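Local coordinates for sporozoite-specific SAG protein (Toxoplasma gondii, PDB 2X28) that is a sporozoite surface antigen of the SRS family, with two SRS domains, and probably takes part in attachment to host cells, at residues S187-A192 with D209-Q214. Numbering follows the deposited sequence.
Sequences SLVPHA and DLPQQQ. With CD (cadmium ion), chain F.
Two loops meet at one end of the second SRS domain, where a type II beta turn from Val189 to Ala192 lies against the connection that carries Asp209 and Pro211. The chain leads from the turn into strand 193-197, while Asp209 follows strand 202-207. Val189 and Pro211 form the apolar part, and both are buried. The two valine methyls meet neighbouring atoms of the proline ring, the side chains crossing at a slant: CG1 of Val189 is 4.1 Å from CD of Pro211, and its CG2 faces CG. CG1 stands anti to the backbone N (chi1 -176°), which sets CG2 beside that N, and both branches reach the ring. On the Leu188 side, the carbonyl O of Leu188 lies 3.8 Å from CB of Pro211. Val189 also touches Val207 and Gln215, and Pro211 touches Val235, so this small cluster continues into the strands of the domain.

The polar link runs through one water. It donates to Pro190 O at 2.8 Å and to Asp209 O at 2.9 Å, joining two backbone carbonyls that are themselves 4.2 Å apart, O to O. Within the turn, Ala192 N gives a weak bond to Val189 O at 3.3 Å. His191, at the third position of the turn, has a positive phi of 74°. Its ring is exposed and binds a cadmium ion through NE2 at 2.2 Å. Asp209 OD2 lies 4.3 Å from CD2 of His191, oblique to the ring; the carboxylate is not a direct ligand of the cadmium, but its negative charge may help to hold the cation. A beta turn packed on a proline of an inter-strand loop, with a shared water between carbonyls, here closes one end of the SRS beta sandwich.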
ATOM      1  N   SER A 187       8.145  23.967  -0.177  1.00 14.12           N
ATOM      2  CA  SER A 187       8.844  24.944   0.738  1.00 13.75           C
ATOM      3  C   SER A 187       8.882  24.430   2.175  1.00 12.67           C
ATOM      4  O   SER A 187       9.639  24.928   3.008  1.00 12.43           O
ATOM      5  CB  SER A 187       8.238  26.353   0.689  1.00 13.97           C
ATOM      6  OG  SER A 187       7.068  26.477   1.493  1.00 13.37           O
ATOM      7  N   LEU A 188       8.079  23.415   2.454  1.00 12.87           N
ATOM      8  CA  LEU A 188       8.075  22.789   3.782  1.00 12.82           C
ATOM      9  C   LEU A 188       8.561  21.369   3.732  1.00 12.94           C
ATOM     10  O   LEU A 188       9.316  20.906   4.612  1.00 13.94           O
ATOM     11  CB  LEU A 188       6.664  22.822   4.385  1.00 12.69           C
ATOM     12  CG  LEU A 188       6.040  24.184   4.649  1.00 12.56           C
ATOM     13  CD1 LEU A 188       4.541  23.975   5.019  1.00 13.83           C
ATOM     14  CD2 LEU A 188       6.744  24.946   5.763  1.00 13.65           C
ATOM     15  N   VAL A 189       8.121  20.631   2.722  1.00 13.55           N
ATOM     16  CA  VAL A 189       8.546  19.245   2.593  1.00 12.11           C
ATOM     17  C   VAL A 189       9.072  19.102   1.200  1.00 12.71           C
ATOM     18  O   VAL A 189       8.302  18.910   0.273  1.00 13.12           O
ATOM     19  CB  VAL A 189       7.410  18.265   2.890  1.00 13.23           C
ATOM     20  CG1 VAL A 189       7.945  16.767   2.837  1.00  9.48           C
ATOM     21  CG2 VAL A 189       6.828  18.589   4.263  1.00 11.72           C
ATOM     22  N   PRO A 190      10.404  19.290   1.012  1.00 13.42           N
ATOM     23  CA  PRO A 190      10.947  19.076  -0.340  1.00 13.64           C
ATOM     24  C   PRO A 190      10.582  17.703  -0.873  1.00 14.72           C
ATOM     25  O   PRO A 190      10.549  16.763  -0.100  1.00 15.36           O
ATOM     26  CB  PRO A 190      12.455  19.191  -0.124  1.00 13.45           C
ATOM     27  CG  PRO A 190      12.587  20.223   0.954  1.00 12.64           C
ATOM     28  CD  PRO A 190      11.424  19.840   1.925  1.00 12.24           C
ATOM     29  N   HIS A 191      10.318  17.598  -2.183  1.00 16.92           N
ATOM     30  CA  HIS A 191       9.952  16.317  -2.875  1.00 18.36           C
ATOM     31  C   HIS A 191       8.544  15.747  -2.652  1.00 18.14           C
ATOM     32  O   HIS A 191       8.147  14.816  -3.370  1.00 18.22           O
ATOM     33  CB  HIS A 191      10.980  15.194  -2.618  1.00 18.73           C
ATOM     34  CG  HIS A 191      12.396  15.624  -2.784  1.00 21.08           C
ATOM     35  ND1 HIS A 191      12.885  16.119  -3.977  1.00 21.59           N
ATOM     36  CD2 HIS A 191      13.407  15.720  -1.887  1.00 18.33           C
ATOM     37  CE1 HIS A 191      14.147  16.457  -3.817  1.00 22.00           C
ATOM     38  NE2 HIS A 191      14.487  16.206  -2.566  1.00 20.33           N
ATOM     39  N   ALA A 192       7.810  16.268  -1.667  1.00 18.14           N
ATOM     40  CA  ALA A 192       6.416  15.862  -1.437  1.00 17.58           C
ATOM     41  C   ALA A 192       5.515  16.336  -2.581  1.00 18.39           C
ATOM     42  O   ALA A 192       5.831  17.320  -3.274  1.00 17.40           O
ATOM     43  CB  ALA A 192       5.937  16.403  -0.151  1.00 17.35           C
ATOM     44  N   ASP A 209      11.518  11.500   0.885  1.00 15.77           N
ATOM     45  CA  ASP A 209      12.328  11.641   2.087  1.00 16.23           C
ATOM     46  C   ASP A 209      11.524  12.529   3.014  1.00 15.43           C
ATOM     47  O   ASP A 209      10.897  13.481   2.538  1.00 13.55           O
ATOM     48  CB  ASP A 209      13.654  12.383   1.800  1.00 16.57           C
ATOM     49  CG  ASP A 209      14.576  11.597   0.890  1.00 19.88           C
ATOM     50  OD1 ASP A 209      14.763  10.381   1.135  1.00 26.25           O
ATOM     51  OD2 ASP A 209      15.093  12.177  -0.086  1.00 24.35           O
ATOM     52  N   LEU A 210      11.645  12.283   4.324  1.00 14.56           N
ATOM     53  CA  LEU A 210      11.062  13.132   5.318  1.00 16.42           C
ATOM     54  C   LEU A 210      11.799  14.471   5.466  1.00 17.36           C
ATOM     55  O   LEU A 210      13.013  14.538   5.254  1.00 17.91           O
ATOM     56  CB  LEU A 210      11.047  12.432   6.679  1.00 16.32           C
ATOM     57  CG  LEU A 210      10.283  11.093   6.696  1.00 17.62           C
ATOM     58  CD1 LEU A 210      10.594  10.361   7.983  1.00 13.70           C
ATOM     59  CD2 LEU A 210       8.769  11.287   6.485  1.00 14.83           C
ATOM     60  N   PRO A 211      11.085  15.517   5.905  1.00 17.48           N
ATOM     61  CA  PRO A 211      11.783  16.785   6.084  1.00 18.81           C
ATOM     62  C   PRO A 211      12.708  16.700   7.290  1.00 20.14           C
ATOM     63  O   PRO A 211      12.583  15.778   8.104  1.00 19.43           O
ATOM     64  CB  PRO A 211      10.648  17.794   6.352  1.00 18.53           C
ATOM     65  CG  PRO A 211       9.521  16.979   6.906  1.00 16.59           C
ATOM     66  CD  PRO A 211       9.672  15.575   6.343  1.00 17.42           C
ATOM     67  N   GLN A 212      13.636  17.647   7.401  1.00 22.06           N
ATOM     68  CA  GLN A 212      14.624  17.552   8.455  1.00 23.37           C
ATOM     69  C   GLN A 212      14.014  17.869   9.821  1.00 22.95           C
ATOM     70  O   GLN A 212      14.440  17.283  10.811  1.00 22.95           O
ATOM     71  CB  GLN A 212      15.928  18.306   8.138  1.00 24.08           C
ATOM     72  CG  GLN A 212      16.234  19.564   8.957  1.00 28.22           C
ATOM     73  CD  GLN A 212      17.150  19.382  10.182  1.00 33.42           C
ATOM     74  OE1 GLN A 212      17.230  18.315  10.786  1.00 36.52           O
ATOM     75  NE2 GLN A 212      17.830  20.471  10.567  1.00 35.20           N
ATOM     76  N   GLN A 213      13.009  18.755   9.850  1.00 22.84           N
ATOM     77  CA  GLN A 213      12.199  19.034  11.061  1.00 23.17           C
ATOM     78  C   GLN A 213      10.747  18.580  10.827  1.00 22.02           C
ATOM     79  O   GLN A 213      10.291  18.549   9.688  1.00 21.38           O
ATOM     80  CB  GLN A 213      12.250  20.516  11.454  1.00 23.50           C
ATOM     81  CG  GLN A 213      13.556  20.913  12.130  1.00 27.58           C
ATOM     82  CD  GLN A 213      13.503  22.255  12.862  1.00 31.14           C
ATOM     83  OE1 GLN A 213      12.502  22.604  13.475  1.00 32.64           O
ATOM     84  NE2 GLN A 213      14.606  22.982  12.839  1.00 31.18           N
ATOM     85  N   GLN A 214      10.041  18.189  11.888  1.00 21.52           N
ATOM     86  CA  GLN A 214       8.628  17.801  11.756  1.00 20.54           C
ATOM     87  C   GLN A 214       7.884  18.985  11.174  1.00 19.40           C
ATOM     88  O   GLN A 214       8.130  20.123  11.560  1.00 19.84           O
ATOM     89  CB  GLN A 214       8.019  17.447  13.110  1.00 21.09           C
ATOM     90  CG  GLN A 214       6.540  16.928  13.086  1.00 20.63           C
ATOM     91  CD  GLN A 214       5.952  16.816  14.527  1.00 24.58           C
ATOM     92  OE1 GLN A 214       5.514  17.809  15.132  1.00 26.64           O
ATOM     93  NE2 GLN A 214       5.972  15.610  15.069  1.00 24.63           N
TER
HETATM   94 CD    CD F1243      16.389  16.363  -1.417  1.00 47.15          CD
HETATM   95  O   HOH W   1       9.281  14.301   0.291  1.00 19.40           O